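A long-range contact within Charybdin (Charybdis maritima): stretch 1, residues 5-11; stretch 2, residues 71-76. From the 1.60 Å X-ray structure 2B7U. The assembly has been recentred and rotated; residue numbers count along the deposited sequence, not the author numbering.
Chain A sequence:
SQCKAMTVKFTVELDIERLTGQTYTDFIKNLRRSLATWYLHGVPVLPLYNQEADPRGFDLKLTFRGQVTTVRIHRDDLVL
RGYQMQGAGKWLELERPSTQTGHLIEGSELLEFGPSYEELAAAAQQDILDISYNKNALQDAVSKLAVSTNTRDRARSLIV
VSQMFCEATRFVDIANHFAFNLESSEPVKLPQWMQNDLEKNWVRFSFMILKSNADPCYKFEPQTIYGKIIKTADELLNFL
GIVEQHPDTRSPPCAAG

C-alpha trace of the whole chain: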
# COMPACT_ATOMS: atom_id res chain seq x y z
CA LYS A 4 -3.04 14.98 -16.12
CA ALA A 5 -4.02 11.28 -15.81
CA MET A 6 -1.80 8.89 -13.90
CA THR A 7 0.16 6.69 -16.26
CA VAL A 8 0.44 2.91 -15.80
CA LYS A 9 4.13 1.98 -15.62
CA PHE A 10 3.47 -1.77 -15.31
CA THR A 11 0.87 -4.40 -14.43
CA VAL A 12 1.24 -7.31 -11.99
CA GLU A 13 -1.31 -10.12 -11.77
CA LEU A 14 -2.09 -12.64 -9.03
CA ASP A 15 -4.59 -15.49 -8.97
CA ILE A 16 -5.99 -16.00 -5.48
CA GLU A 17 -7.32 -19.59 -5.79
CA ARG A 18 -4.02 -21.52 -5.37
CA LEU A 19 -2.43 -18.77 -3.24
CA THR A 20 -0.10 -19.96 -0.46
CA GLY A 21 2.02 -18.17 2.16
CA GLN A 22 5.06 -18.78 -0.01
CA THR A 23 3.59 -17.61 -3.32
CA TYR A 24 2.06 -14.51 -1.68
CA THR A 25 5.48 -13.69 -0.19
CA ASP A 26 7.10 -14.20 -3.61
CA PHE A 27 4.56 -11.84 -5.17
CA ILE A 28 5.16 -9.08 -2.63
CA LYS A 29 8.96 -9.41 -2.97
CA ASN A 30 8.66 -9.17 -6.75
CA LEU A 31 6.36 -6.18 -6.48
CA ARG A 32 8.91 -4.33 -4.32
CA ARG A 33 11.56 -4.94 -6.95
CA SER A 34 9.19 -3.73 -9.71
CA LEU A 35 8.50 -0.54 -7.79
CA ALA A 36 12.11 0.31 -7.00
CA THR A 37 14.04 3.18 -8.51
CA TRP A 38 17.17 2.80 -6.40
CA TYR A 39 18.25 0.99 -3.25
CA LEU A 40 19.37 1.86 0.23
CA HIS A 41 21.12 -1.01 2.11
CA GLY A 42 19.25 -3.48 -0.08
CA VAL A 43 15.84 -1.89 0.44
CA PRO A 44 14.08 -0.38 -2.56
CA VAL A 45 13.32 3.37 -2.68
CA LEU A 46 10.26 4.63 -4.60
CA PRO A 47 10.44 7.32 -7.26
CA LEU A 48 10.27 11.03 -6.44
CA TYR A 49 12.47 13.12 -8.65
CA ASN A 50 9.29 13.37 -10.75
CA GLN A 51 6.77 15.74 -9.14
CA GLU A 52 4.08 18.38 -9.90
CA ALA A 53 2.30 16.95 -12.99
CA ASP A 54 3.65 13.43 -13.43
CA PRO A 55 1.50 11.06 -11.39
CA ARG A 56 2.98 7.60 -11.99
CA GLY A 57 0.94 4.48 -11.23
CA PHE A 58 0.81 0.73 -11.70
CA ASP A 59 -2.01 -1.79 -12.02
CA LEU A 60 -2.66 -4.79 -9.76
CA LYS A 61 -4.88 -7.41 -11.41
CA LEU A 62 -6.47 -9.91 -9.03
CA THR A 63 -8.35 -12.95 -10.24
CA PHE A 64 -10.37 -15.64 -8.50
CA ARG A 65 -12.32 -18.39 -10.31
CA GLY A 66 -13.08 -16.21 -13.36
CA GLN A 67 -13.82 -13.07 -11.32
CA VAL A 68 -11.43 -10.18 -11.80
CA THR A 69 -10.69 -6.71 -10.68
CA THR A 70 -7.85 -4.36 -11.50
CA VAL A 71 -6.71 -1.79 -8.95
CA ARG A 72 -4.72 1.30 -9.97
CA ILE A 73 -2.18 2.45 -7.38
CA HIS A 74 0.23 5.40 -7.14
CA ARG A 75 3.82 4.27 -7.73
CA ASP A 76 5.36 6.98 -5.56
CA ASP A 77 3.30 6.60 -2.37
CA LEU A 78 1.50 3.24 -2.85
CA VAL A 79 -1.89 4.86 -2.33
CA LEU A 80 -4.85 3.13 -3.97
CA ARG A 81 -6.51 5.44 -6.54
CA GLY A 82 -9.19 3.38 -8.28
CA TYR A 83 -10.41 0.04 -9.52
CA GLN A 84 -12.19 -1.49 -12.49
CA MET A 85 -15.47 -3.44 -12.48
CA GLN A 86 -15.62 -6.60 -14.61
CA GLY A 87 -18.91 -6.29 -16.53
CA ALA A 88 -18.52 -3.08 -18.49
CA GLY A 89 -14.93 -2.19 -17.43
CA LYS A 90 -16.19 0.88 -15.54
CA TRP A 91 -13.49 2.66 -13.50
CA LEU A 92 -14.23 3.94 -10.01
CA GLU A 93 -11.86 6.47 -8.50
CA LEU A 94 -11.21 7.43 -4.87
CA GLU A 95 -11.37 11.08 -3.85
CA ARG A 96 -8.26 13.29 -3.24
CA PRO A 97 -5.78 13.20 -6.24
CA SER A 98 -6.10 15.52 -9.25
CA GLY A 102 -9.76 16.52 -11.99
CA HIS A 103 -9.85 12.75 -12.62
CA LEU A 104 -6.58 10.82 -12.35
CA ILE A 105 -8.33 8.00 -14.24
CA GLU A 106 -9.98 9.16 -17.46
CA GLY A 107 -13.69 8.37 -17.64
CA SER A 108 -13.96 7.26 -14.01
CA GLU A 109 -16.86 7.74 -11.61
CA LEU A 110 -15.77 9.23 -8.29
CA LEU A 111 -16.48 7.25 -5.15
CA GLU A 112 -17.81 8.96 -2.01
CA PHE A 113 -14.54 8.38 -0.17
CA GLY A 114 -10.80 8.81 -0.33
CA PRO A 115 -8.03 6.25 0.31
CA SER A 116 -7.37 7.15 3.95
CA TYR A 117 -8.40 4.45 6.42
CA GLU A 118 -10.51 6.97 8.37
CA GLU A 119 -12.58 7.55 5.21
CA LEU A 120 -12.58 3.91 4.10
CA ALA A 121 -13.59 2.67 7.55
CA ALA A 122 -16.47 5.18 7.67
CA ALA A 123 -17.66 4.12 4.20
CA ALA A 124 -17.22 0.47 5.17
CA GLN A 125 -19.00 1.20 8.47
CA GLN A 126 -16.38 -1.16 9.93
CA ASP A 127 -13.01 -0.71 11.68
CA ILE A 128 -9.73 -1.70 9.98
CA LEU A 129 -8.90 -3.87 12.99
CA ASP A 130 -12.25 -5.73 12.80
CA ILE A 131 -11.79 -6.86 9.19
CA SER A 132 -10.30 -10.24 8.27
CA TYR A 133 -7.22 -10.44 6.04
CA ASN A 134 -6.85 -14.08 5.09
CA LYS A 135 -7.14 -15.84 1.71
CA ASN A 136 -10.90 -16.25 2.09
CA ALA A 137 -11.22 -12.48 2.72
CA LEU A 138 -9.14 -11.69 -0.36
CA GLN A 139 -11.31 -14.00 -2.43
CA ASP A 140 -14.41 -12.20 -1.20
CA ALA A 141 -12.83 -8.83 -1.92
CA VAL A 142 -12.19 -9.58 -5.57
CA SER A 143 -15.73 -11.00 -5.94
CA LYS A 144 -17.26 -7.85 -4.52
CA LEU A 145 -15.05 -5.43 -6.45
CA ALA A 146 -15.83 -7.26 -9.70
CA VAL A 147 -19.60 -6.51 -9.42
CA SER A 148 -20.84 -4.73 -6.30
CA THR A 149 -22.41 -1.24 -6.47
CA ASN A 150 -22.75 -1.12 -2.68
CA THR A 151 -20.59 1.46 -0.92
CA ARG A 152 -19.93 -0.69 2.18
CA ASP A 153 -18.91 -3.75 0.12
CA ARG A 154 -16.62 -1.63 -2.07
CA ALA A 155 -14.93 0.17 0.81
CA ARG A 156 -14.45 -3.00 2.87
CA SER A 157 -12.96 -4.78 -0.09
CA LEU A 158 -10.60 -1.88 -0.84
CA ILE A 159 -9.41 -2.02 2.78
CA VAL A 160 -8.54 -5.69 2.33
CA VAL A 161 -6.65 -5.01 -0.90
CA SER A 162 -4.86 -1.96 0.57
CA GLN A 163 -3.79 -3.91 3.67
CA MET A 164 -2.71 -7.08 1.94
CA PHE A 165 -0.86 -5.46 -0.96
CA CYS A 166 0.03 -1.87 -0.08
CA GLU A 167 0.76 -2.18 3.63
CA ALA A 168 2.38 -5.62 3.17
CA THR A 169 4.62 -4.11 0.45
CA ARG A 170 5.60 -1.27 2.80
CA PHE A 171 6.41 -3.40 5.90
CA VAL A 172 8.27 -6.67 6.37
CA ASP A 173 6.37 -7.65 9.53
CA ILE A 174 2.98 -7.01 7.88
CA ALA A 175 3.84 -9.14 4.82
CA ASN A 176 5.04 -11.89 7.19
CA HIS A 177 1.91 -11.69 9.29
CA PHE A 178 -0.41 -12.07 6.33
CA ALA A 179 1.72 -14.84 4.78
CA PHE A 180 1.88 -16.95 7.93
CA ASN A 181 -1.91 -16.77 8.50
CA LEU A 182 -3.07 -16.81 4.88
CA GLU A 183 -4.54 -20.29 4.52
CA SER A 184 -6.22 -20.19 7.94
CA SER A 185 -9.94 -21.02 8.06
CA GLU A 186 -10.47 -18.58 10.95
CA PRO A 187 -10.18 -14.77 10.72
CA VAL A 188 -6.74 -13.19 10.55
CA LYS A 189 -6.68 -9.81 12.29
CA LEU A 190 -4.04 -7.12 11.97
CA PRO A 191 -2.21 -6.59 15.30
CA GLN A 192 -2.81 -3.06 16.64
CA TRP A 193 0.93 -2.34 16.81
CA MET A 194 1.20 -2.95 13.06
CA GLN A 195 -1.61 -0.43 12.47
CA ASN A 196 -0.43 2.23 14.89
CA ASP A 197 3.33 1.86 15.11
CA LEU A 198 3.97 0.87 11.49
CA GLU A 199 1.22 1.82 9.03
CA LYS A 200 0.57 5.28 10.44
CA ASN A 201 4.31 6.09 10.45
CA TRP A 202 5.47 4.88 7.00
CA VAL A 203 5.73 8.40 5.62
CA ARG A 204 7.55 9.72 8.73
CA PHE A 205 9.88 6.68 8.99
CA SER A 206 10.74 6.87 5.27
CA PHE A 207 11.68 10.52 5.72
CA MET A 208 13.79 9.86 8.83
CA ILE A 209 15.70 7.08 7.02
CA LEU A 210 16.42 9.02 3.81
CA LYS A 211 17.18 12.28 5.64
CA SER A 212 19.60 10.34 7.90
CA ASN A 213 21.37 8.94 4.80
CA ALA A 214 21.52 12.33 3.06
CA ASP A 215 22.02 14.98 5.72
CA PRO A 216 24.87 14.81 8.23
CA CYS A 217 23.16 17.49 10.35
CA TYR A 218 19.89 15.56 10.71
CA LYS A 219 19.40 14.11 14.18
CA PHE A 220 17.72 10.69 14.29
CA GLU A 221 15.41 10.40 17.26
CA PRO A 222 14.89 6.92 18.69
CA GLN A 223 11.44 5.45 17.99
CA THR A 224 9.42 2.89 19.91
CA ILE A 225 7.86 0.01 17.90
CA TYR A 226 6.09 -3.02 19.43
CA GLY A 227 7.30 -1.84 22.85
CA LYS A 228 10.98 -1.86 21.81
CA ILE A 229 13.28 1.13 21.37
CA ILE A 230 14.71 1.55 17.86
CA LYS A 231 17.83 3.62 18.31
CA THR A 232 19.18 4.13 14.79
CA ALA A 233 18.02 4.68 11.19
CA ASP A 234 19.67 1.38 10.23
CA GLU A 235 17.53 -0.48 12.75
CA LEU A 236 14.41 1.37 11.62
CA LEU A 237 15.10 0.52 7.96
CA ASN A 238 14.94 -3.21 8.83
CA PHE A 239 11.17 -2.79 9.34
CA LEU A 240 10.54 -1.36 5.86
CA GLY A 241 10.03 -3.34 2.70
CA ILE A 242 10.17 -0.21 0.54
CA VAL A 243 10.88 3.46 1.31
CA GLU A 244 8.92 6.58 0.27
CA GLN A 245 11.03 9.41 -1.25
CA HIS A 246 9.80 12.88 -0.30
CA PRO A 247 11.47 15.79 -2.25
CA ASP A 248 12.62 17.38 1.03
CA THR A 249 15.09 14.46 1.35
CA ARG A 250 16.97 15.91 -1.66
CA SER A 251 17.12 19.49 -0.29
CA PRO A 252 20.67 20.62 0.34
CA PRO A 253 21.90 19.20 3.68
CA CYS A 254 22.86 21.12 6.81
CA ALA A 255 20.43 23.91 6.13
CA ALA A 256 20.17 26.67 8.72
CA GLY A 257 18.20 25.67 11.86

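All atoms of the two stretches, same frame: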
# COMPACT_ATOMS: atom_id res chain seq x y z
N ALA A 5 -3.71 12.64 -16.30
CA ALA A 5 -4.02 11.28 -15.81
C ALA A 5 -2.78 10.52 -15.40
O ALA A 5 -1.72 10.65 -16.02
CB ALA A 5 -4.78 10.49 -16.88
N MET A 6 -2.91 9.71 -14.35
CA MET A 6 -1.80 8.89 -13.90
C MET A 6 -1.48 7.86 -14.97
O MET A 6 -2.38 7.28 -15.58
CB MET A 6 -2.05 8.25 -12.52
CG MET A 6 -3.16 7.20 -12.44
SD MET A 6 -3.67 6.84 -10.73
CE MET A 6 -2.07 6.61 -9.96
N THR A 7 -0.20 7.67 -15.24
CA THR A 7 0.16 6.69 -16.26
C THR A 7 0.19 5.32 -15.58
O THR A 7 0.06 5.22 -14.35
CB THR A 7 1.47 7.11 -17.03
OG1 THR A 7 2.36 7.84 -16.17
CG2 THR A 7 1.12 8.02 -18.19
N VAL A 8 0.26 4.25 -16.37
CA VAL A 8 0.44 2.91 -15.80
C VAL A 8 1.80 2.37 -16.24
O VAL A 8 1.96 1.93 -17.38
CB VAL A 8 -0.70 1.96 -16.19
CG1 VAL A 8 -1.01 2.07 -17.64
CG2 VAL A 8 -0.38 0.51 -15.80
N LYS A 9 2.77 2.43 -15.34
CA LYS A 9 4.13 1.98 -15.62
C LYS A 9 4.23 0.48 -15.88
O LYS A 9 5.01 0.05 -16.74
CB LYS A 9 5.08 2.36 -14.47
CG LYS A 9 5.26 3.88 -14.16
CD LYS A 9 5.00 4.72 -15.37
CE LYS A 9 5.63 6.12 -15.32
NZ LYS A 9 5.90 6.64 -16.71
N PHE A 10 3.44 -0.31 -15.16
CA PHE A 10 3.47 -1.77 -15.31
C PHE A 10 2.21 -2.35 -14.68
O PHE A 10 1.48 -1.64 -13.95
CB PHE A 10 4.74 -2.37 -14.68
CG PHE A 10 4.83 -2.21 -13.18
CD1 PHE A 10 4.27 -3.15 -12.34
CD2 PHE A 10 5.49 -1.13 -12.61
CE1 PHE A 10 4.31 -3.01 -10.97
CE2 PHE A 10 5.54 -0.98 -11.25
CZ PHE A 10 4.98 -1.93 -10.42
N THR A 11 1.97 -3.62 -14.98
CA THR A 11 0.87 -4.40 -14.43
C THR A 11 1.41 -5.69 -13.82
O THR A 11 2.27 -6.36 -14.43
CB THR A 11 -0.20 -4.72 -15.50
OG1 THR A 11 -0.73 -3.50 -16.06
CG2 THR A 11 -1.36 -5.55 -14.92
N VAL A 71 -6.84 -2.96 -9.82
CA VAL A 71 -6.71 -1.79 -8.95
C VAL A 71 -5.56 -0.93 -9.46
O VAL A 71 -4.50 -1.45 -9.78
CB VAL A 71 -6.48 -2.21 -7.47
CG1 VAL A 71 -6.45 -1.00 -6.60
CG2 VAL A 71 -7.61 -3.17 -7.03
N ARG A 72 -5.77 0.37 -9.51
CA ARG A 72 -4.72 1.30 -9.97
C ARG A 72 -4.18 2.02 -8.74
O ARG A 72 -4.93 2.54 -7.94
CB ARG A 72 -5.28 2.30 -10.94
CG ARG A 72 -4.24 3.11 -11.63
CD ARG A 72 -4.70 3.58 -13.00
NE ARG A 72 -4.88 2.48 -13.96
CZ ARG A 72 -5.39 2.63 -15.17
NH1 ARG A 72 -5.80 3.83 -15.59
NH2 ARG A 72 -5.50 1.58 -15.98
N ILE A 73 -2.86 1.97 -8.59
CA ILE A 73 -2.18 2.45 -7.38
C ILE A 73 -1.07 3.42 -7.76
O ILE A 73 -0.35 3.20 -8.72
CB ILE A 73 -1.59 1.22 -6.64
CG1 ILE A 73 -2.72 0.25 -6.27
CG2 ILE A 73 -0.83 1.64 -5.39
CD1 ILE A 73 -2.28 -1.09 -5.72
N HIS A 74 -0.89 4.47 -6.95
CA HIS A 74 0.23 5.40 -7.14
C HIS A 74 1.59 4.73 -6.88
O HIS A 74 1.77 4.06 -5.86
CB HIS A 74 0.10 6.58 -6.19
CG HIS A 74 -1.02 7.49 -6.52
ND1 HIS A 74 -0.89 8.55 -7.39
CD2 HIS A 74 -2.31 7.51 -6.09
CE1 HIS A 74 -2.05 9.18 -7.48
NE2 HIS A 74 -2.92 8.58 -6.69
N ARG A 75 2.53 4.94 -7.80
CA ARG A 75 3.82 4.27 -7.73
C ARG A 75 4.75 4.96 -6.75
O ARG A 75 5.70 4.34 -6.27
CB ARG A 75 4.47 4.17 -9.10
CG ARG A 75 5.65 3.25 -9.06
CD ARG A 75 6.36 3.10 -10.37
NE ARG A 75 7.68 2.49 -10.17
CZ ARG A 75 8.48 2.14 -11.16
NH1 ARG A 75 9.67 1.61 -10.89
NH2 ARG A 75 8.10 2.31 -12.42
N ASP A 76 4.48 6.22 -6.45
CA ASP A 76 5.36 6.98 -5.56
C ASP A 76 4.97 6.87 -4.09
O ASP A 76 5.83 6.93 -3.23
CB ASP A 76 5.51 8.44 -6.02
CG ASP A 76 4.18 9.16 -6.17
OD1 ASP A 76 3.11 8.51 -6.12
OD2 ASP A 76 4.23 10.38 -6.38
O HOH W 1 -5.05 6.69 -15.19

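No hydrogen bond passes directly between the two stretches, and the backbones stay well apart: the nearest CA atoms are those of Met6 and His74, at 7.9 Å, with Lys9 CA and Arg75 CA at 8.2 Å. The end-to-end directions of the touching parts differ by 85°, so although residues 7-11 and 71-74 are both strand, they do not pair as neighbours in a sheet. The contact is made mainly by side chains, with the backbone of Ile73 and Met6 O also taking part, the latter through one water, and it buries 365 Å² summed over both sides.

Sulfur and methyl contacts with an aromatic ring form the centre. Met6 is buried, its CA-to-CB bond points toward stretch 2, and 105 Å² of it is covered, the largest share of any residue here. With chi1 p, chi2 t and chi3 m, the chain extends and then turns at its tip, setting the methyl over one face of the His74 imidazole. Met6 CE lies 3.5 Å from the centroid of the His74 ring and 15° off the ring normal, the geometry of a CH-pi contact; the closest atom pair is Met6 CE to His74 ND1, 3.4 Å. Met6 SD stands 4.5 Å from the same centroid and 19° off the normal, adding a sulfur-aromatic contact. An unbranched, flexible thioether suits this place because it can lay both groups over one ring face. His74 starts sideways, but its ring end comes nearer, while its NE2 is hydrogen-bonded elsewhere in the structure.

Packing against the centre continues at Arg72 and Ile73. Met6 SD meets the aliphatic part of Arg72, 3.9 Å from Arg72 CG, and Met6 CE lies 4.0 Å from the backbone C of Ile73, whose CA-to-CB bond points away. A second patch is separate: the CA-to-CB bond of Arg75 points toward stretch 1, and chi1, chi2 and chi3 are all t, a stretched conformation that carries its guanidinium to van der Waals contact with Lys9 and Phe10. Phe10 CE2 lies over one face of that group, 4.2 Å from Arg75 NE, yet NE is at the edge of the phenyl ring, so the two planes are not stacked face to face. Lys9 CB approaches the guanidinium edge, 3.7 Å from Arg75 NH2; the lysine's end leads away, leaving its aliphatic base to make the contact.

Polar linkage is indirect. Water 1 donates to Met6 O at 2.8 Å and accepts from Arg72 NH1 at 3.0 Å. Arginine fits here because its aliphatic portion packs against sulfur while its charged end reaches the solvent bridge.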